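Local coordinates for protein small ribosomal subunit biogenesis GTPase RsgA (Thermotoga maritima, PDB 1U0L) that is a circularly permuted GTPase that probably hydrolyses GTP slowly and assists late maturation of the 30S ribosomal subunit, at residues R11-V23 / E26-L38. Residues are numbered along the deposited sequence; the frame is centred on the assembly and turned at random.
Sequences RRGIVVSFHSNMV and EDEETGERILCKL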
loop_
_atom_site.group_PDB
_atom_site.type_symbol
_atom_site.label_atom_id
_atom_site.label_comp_id
_atom_site.label_asym_id
_atom_site.label_seq_id
_atom_site.Cartn_x
_atom_site.Cartn_y
_atom_site.Cartn_z
ATOM N N ARG A 11 -21.775 7.728 -18.210
ATOM C CA ARG A 11 -20.335 7.804 -18.452
ATOM C C ARG A 11 -19.596 7.259 -17.239
ATOM O O ARG A 11 -20.004 7.482 -16.101
ATOM C CB ARG A 11 -19.882 9.246 -18.712
ATOM C CG ARG A 11 -20.314 9.813 -20.050
ATOM C CD ARG A 11 -19.443 11.001 -20.448
ATOM N NE ARG A 11 -18.595 10.710 -21.606
ATOM C CZ ARG A 11 -17.628 9.794 -21.633
ATOM N NH1 ARG A 11 -17.366 9.062 -20.558
ATOM N NH2 ARG A 11 -16.923 9.606 -22.741
ATOM N N ARG A 12 -18.507 6.541 -17.489
ATOM C CA ARG A 12 -17.714 5.955 -16.420
ATOM C C ARG A 12 -16.627 6.914 -15.949
ATOM O O ARG A 12 -16.027 7.637 -16.747
ATOM C CB ARG A 12 -17.079 4.649 -16.897
ATOM C CG ARG A 12 -18.076 3.694 -17.516
ATOM C CD ARG A 12 -17.405 2.436 -18.043
ATOM N NE ARG A 12 -17.079 1.479 -16.988
ATOM C CZ ARG A 12 -17.972 0.920 -16.174
ATOM N NH1 ARG A 12 -19.262 1.220 -16.278
ATOM N NH2 ARG A 12 -17.577 0.041 -15.265
ATOM N N GLY A 13 -16.383 6.910 -14.639
ATOM C CA GLY A 13 -15.366 7.767 -14.058
ATOM C C GLY A 13 -14.778 7.191 -12.782
ATOM O O GLY A 13 -15.311 6.231 -12.219
ATOM N N ILE A 14 -13.667 7.771 -12.333
ATOM C CA ILE A 14 -13.005 7.341 -11.101
ATOM C C ILE A 14 -13.101 8.493 -10.111
ATOM O O ILE A 14 -12.775 9.625 -10.457
ATOM C CB ILE A 14 -11.492 7.033 -11.309
ATOM C CG1 ILE A 14 -11.296 5.999 -12.425
ATOM C CG2 ILE A 14 -10.895 6.477 -10.025
ATOM C CD1 ILE A 14 -11.467 6.544 -13.827
ATOM N N VAL A 15 -13.568 8.225 -8.896
ATOM C CA VAL A 15 -13.645 9.280 -7.890
ATOM C C VAL A 15 -12.223 9.677 -7.490
ATOM O O VAL A 15 -11.375 8.815 -7.271
ATOM C CB VAL A 15 -14.336 8.815 -6.627
ATOM C CG1 VAL A 15 -14.268 9.927 -5.573
ATOM C CG2 VAL A 15 -15.768 8.408 -6.941
ATOM N N VAL A 16 -11.964 10.971 -7.357
ATOM C CA VAL A 16 -10.622 11.406 -7.011
ATOM C C VAL A 16 -10.506 12.291 -5.778
ATOM O O VAL A 16 -9.406 12.488 -5.256
ATOM C CB VAL A 16 -9.996 12.123 -8.179
ATOM C CG1 VAL A 16 -9.745 11.137 -9.319
ATOM C CG2 VAL A 16 -10.910 13.256 -8.600
ATOM N N SER A 17 -11.622 12.836 -5.317
ATOM C CA SER A 17 -11.591 13.664 -4.116
ATOM C C SER A 17 -12.982 14.125 -3.725
ATOM O O SER A 17 -13.929 13.987 -4.494
ATOM C CB SER A 17 -10.697 14.890 -4.321
ATOM O OG SER A 17 -11.333 15.842 -5.151
ATOM N N PHE A 18 -13.094 14.661 -2.514
ATOM C CA PHE A 18 -14.364 15.164 -2.017
ATOM C C PHE A 18 -14.252 16.648 -1.677
ATOM O O PHE A 18 -13.671 17.035 -0.670
ATOM C CB PHE A 18 -14.801 14.337 -0.817
ATOM C CG PHE A 18 -15.119 12.919 -1.168
ATOM C CD1 PHE A 18 -14.127 12.068 -1.632
ATOM C CD2 PHE A 18 -16.417 12.439 -1.072
ATOM C CE1 PHE A 18 -14.421 10.759 -1.998
ATOM C CE2 PHE A 18 -16.723 11.131 -1.435
ATOM C CZ PHE A 18 -15.721 10.290 -1.900
ATOM N N HIS A 19 -14.825 17.469 -2.549
ATOM C CA HIS A 19 -14.797 18.920 -2.419
ATOM C C HIS A 19 -16.190 19.484 -2.080
ATOM O O HIS A 19 -17.211 18.907 -2.457
ATOM C CB HIS A 19 -14.283 19.500 -3.743
ATOM C CG HIS A 19 -13.807 20.914 -3.654
ATOM N ND1 HIS A 19 -14.637 21.961 -3.322
ATOM C CD2 HIS A 19 -12.586 21.456 -3.871
ATOM C CE1 HIS A 19 -13.950 23.089 -3.339
ATOM N NE2 HIS A 19 -12.702 22.810 -3.670
ATOM N N SER A 20 -16.218 20.610 -1.369
ATOM C CA SER A 20 -17.461 21.287 -0.962
ATOM C C SER A 20 -18.687 20.393 -0.730
ATOM O O SER A 20 -19.780 20.665 -1.239
ATOM C CB SER A 20 -17.826 22.416 -1.959
ATOM O OG SER A 20 -17.027 22.394 -3.140
ATOM N N ASN A 21 -18.494 19.338 0.058
ATOM C CA ASN A 21 -19.556 18.390 0.401
ATOM C C ASN A 21 -20.137 17.711 -0.845
ATOM O O ASN A 21 -21.328 17.409 -0.905
ATOM C CB ASN A 21 -20.654 19.124 1.183
ATOM C CG ASN A 21 -21.428 18.211 2.122
ATOM O OD1 ASN A 21 -22.171 18.679 2.988
ATOM N ND2 ASN A 21 -21.264 16.907 1.953
ATOM N N MET A 22 -19.276 17.471 -1.833
ATOM C CA MET A 22 -19.669 16.822 -3.085
ATOM C C MET A 22 -18.541 15.952 -3.660
ATOM O O MET A 22 -17.359 16.230 -3.457
ATOM C CB MET A 22 -20.081 17.874 -4.120
ATOM C CG MET A 22 -21.369 18.628 -3.796
ATOM S SD MET A 22 -21.821 19.836 -5.072
ATOM C CE MET A 22 -22.941 18.884 -6.032
ATOM N N VAL A 23 -18.916 14.900 -4.381
ATOM C CA VAL A 23 -17.947 13.993 -4.985
ATOM C C VAL A 23 -17.398 14.512 -6.313
ATOM O O VAL A 23 -18.156 14.860 -7.220
ATOM C CB VAL A 23 -18.575 12.601 -5.248
ATOM C CG1 VAL A 23 -17.557 11.681 -5.929
ATOM C CG2 VAL A 23 -19.066 11.994 -3.946
ATOM N N GLU A 26 -13.560 11.881 -12.169
ATOM C CA GLU A 26 -12.749 12.132 -13.348
ATOM C C GLU A 26 -13.274 11.208 -14.427
ATOM O O GLU A 26 -13.563 10.044 -14.158
ATOM C CB GLU A 26 -11.290 11.819 -13.065
ATOM C CG GLU A 26 -10.397 11.996 -14.266
ATOM C CD GLU A 26 -8.935 11.830 -13.919
ATOM O OE1 GLU A 26 -8.513 12.404 -12.890
ATOM O OE2 GLU A 26 -8.215 11.142 -14.674
ATOM N N ASP A 27 -13.400 11.720 -15.646
ATOM C CA ASP A 27 -13.925 10.920 -16.752
ATOM C C ASP A 27 -12.937 9.859 -17.245
ATOM O O ASP A 27 -11.832 10.170 -17.682
ATOM C CB ASP A 27 -14.339 11.846 -17.902
ATOM C CG ASP A 27 -15.054 11.116 -19.014
ATOM O OD1 ASP A 27 -16.148 10.574 -18.760
ATOM O OD2 ASP A 27 -14.521 11.086 -20.145
ATOM N N GLU A 28 -13.355 8.601 -17.165
ATOM C CA GLU A 28 -12.533 7.472 -17.584
ATOM C C GLU A 28 -12.080 7.581 -19.036
ATOM O O GLU A 28 -10.957 7.204 -19.368
ATOM C CB GLU A 28 -13.306 6.166 -17.387
ATOM C CG GLU A 28 -12.585 4.921 -17.876
ATOM C CD GLU A 28 -13.400 3.658 -17.658
ATOM O OE1 GLU A 28 -13.652 3.302 -16.484
ATOM O OE2 GLU A 28 -13.794 3.024 -18.661
ATOM N N GLU A 29 -12.966 8.077 -19.896
ATOM C CA GLU A 29 -12.655 8.230 -21.314
ATOM C C GLU A 29 -11.494 9.212 -21.432
ATOM O O GLU A 29 -10.334 8.841 -21.259
ATOM C CB GLU A 29 -13.877 8.773 -22.067
ATOM C CG GLU A 29 -13.886 8.505 -23.574
ATOM C CD GLU A 29 -14.488 7.153 -23.934
ATOM O OE1 GLU A 29 -15.664 6.913 -23.584
ATOM O OE2 GLU A 29 -13.789 6.331 -24.568
ATOM N N THR A 30 -11.818 10.466 -21.723
ATOM C CA THR A 30 -10.821 11.525 -21.850
ATOM C C THR A 30 -11.465 12.736 -21.196
ATOM O O THR A 30 -11.745 13.745 -21.843
ATOM C CB THR A 30 -10.515 11.855 -23.331
ATOM O OG1 THR A 30 -10.091 10.670 -24.012
ATOM C CG2 THR A 30 -9.417 12.906 -23.426
ATOM N N GLY A 31 -11.705 12.632 -19.899
ATOM C CA GLY A 31 -12.357 13.731 -19.225
ATOM C C GLY A 31 -11.595 14.477 -18.160
ATOM O O GLY A 31 -10.573 14.027 -17.637
ATOM N N GLU A 32 -12.133 15.648 -17.847
ATOM C CA GLU A 32 -11.569 16.522 -16.847
ATOM C C GLU A 32 -12.236 16.185 -15.523
ATOM O O GLU A 32 -12.866 15.139 -15.384
ATOM C CB GLU A 32 -11.830 17.988 -17.212
ATOM C CG GLU A 32 -11.224 18.439 -18.543
ATOM C CD GLU A 32 -11.973 17.913 -19.761
ATOM O OE1 GLU A 32 -11.559 18.237 -20.893
ATOM O OE2 GLU A 32 -12.973 17.183 -19.590
ATOM N N ARG A 33 -12.104 17.088 -14.561
ATOM C CA ARG A 33 -12.656 16.894 -13.232
ATOM C C ARG A 33 -14.103 17.383 -13.110
ATOM O O ARG A 33 -14.355 18.556 -12.832
ATOM C CB ARG A 33 -11.750 17.611 -12.220
ATOM C CG ARG A 33 -11.416 16.796 -10.983
ATOM C CD ARG A 33 -10.298 17.432 -10.163
ATOM N NE ARG A 33 -8.969 17.164 -10.714
ATOM C CZ ARG A 33 -8.374 15.973 -10.707
ATOM N NH1 ARG A 33 -8.979 14.922 -10.177
ATOM N NH2 ARG A 33 -7.163 15.829 -11.226
ATOM N N ILE A 34 -15.054 16.475 -13.315
ATOM C CA ILE A 34 -16.478 16.807 -13.222
ATOM C C ILE A 34 -16.955 16.674 -11.777
ATOM O O ILE A 34 -16.865 15.592 -11.197
ATOM C CB ILE A 34 -17.359 15.840 -14.072
ATOM C CG1 ILE A 34 -16.871 15.782 -15.522
ATOM C CG2 ILE A 34 -18.810 16.279 -14.010
ATOM C CD1 ILE A 34 -15.617 14.952 -15.718
ATOM N N LEU A 35 -17.461 17.750 -11.185
ATOM C CA LEU A 35 -17.948 17.641 -9.812
ATOM C C LEU A 35 -19.288 16.917 -9.901
ATOM O O LEU A 35 -19.897 16.896 -10.964
ATOM C CB LEU A 35 -18.104 19.024 -9.177
ATOM C CG LEU A 35 -18.259 19.033 -7.648
ATOM C CD1 LEU A 35 -17.835 20.377 -7.087
ATOM C CD2 LEU A 35 -19.698 18.722 -7.276
ATOM N N CYS A 36 -19.744 16.308 -8.806
ATOM C CA CYS A 36 -21.003 15.564 -8.836
ATOM C C CYS A 36 -21.764 15.424 -7.517
ATOM O O CYS A 36 -21.285 15.771 -6.433
ATOM C CB CYS A 36 -20.767 14.148 -9.373
ATOM S SG CYS A 36 -20.106 14.050 -11.036
ATOM N N LYS A 37 -22.969 14.882 -7.644
ATOM C CA LYS A 37 -23.842 14.636 -6.516
ATOM C C LYS A 37 -24.426 13.245 -6.727
ATOM O O LYS A 37 -24.760 12.865 -7.849
ATOM C CB LYS A 37 -24.960 15.676 -6.465
ATOM C CG LYS A 37 -25.052 16.454 -5.154
ATOM C CD LYS A 37 -25.379 15.561 -3.960
ATOM C CE LYS A 37 -24.184 14.730 -3.509
ATOM N NZ LYS A 37 -23.002 15.581 -3.193
ATOM N N LEU A 38 -24.518 12.468 -5.659
ATOM C CA LEU A 38 -25.063 11.134 -5.798
ATOM C C LEU A 38 -26.557 11.193 -5.597
ATOM O O LEU A 38 -27.044 11.767 -4.628
ATOM C CB LEU A 38 -24.408 10.170 -4.803
ATOM C CG LEU A 38 -23.797 10.749 -3.527
ATOM C CD1 LEU A 38 -24.868 11.411 -2.684
ATOM C CD2 LEU A 38 -23.121 9.639 -2.751
#
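Ile-14 and Glu-26 form an antiparallel hydrogen-bonded pair, Ile-14 N to Glu-26 O and Glu-26 N to Ile-14 O both 2.9 Å, and Glu-28 N reaches Arg-12 O beyond it. Gly-13 and Asp-27, a non-hydrogen-bonded pair, bring their CA atoms within 4.4 Å, and a CB on Gly-13 would probably crowd Glu-26 O. Arg-11 bridges two acids: NH1 forms a salt bridge to Asp-27 OD1 at 2.6 Å, the carboxylate standing over one face, its plane turned 79° from the guanidinium, while NH2 gives a hydrogen bond of 3.1 Å to the anti lone pair of OE1 of the poorly ordered Glu-29. The bend at chi3 (112°) turns the guanidinium between them. A leucine here would probably leave Asp-27 and Glu-29 without their cationic partner. Closing the type I' turn from His-19 to Met-22, flexible Met-22 lays SD 3.3 Å from Leu-35 CD2, and its CE meets Lys-37 CG, the aliphatic part of a bent lysine chain. Buried Glu-26 has its carboxylate satisfied by Tyr-224 OH (hydrogen bond) and Lys-218 (salt bridge), linking this domain to the GTPase sheet. Strands 11-19, 22-27 and 33-38 meander through the OB-fold domain; strand 54-58 flanks 11-19, and strand 65-70 runs parallel to 33-38.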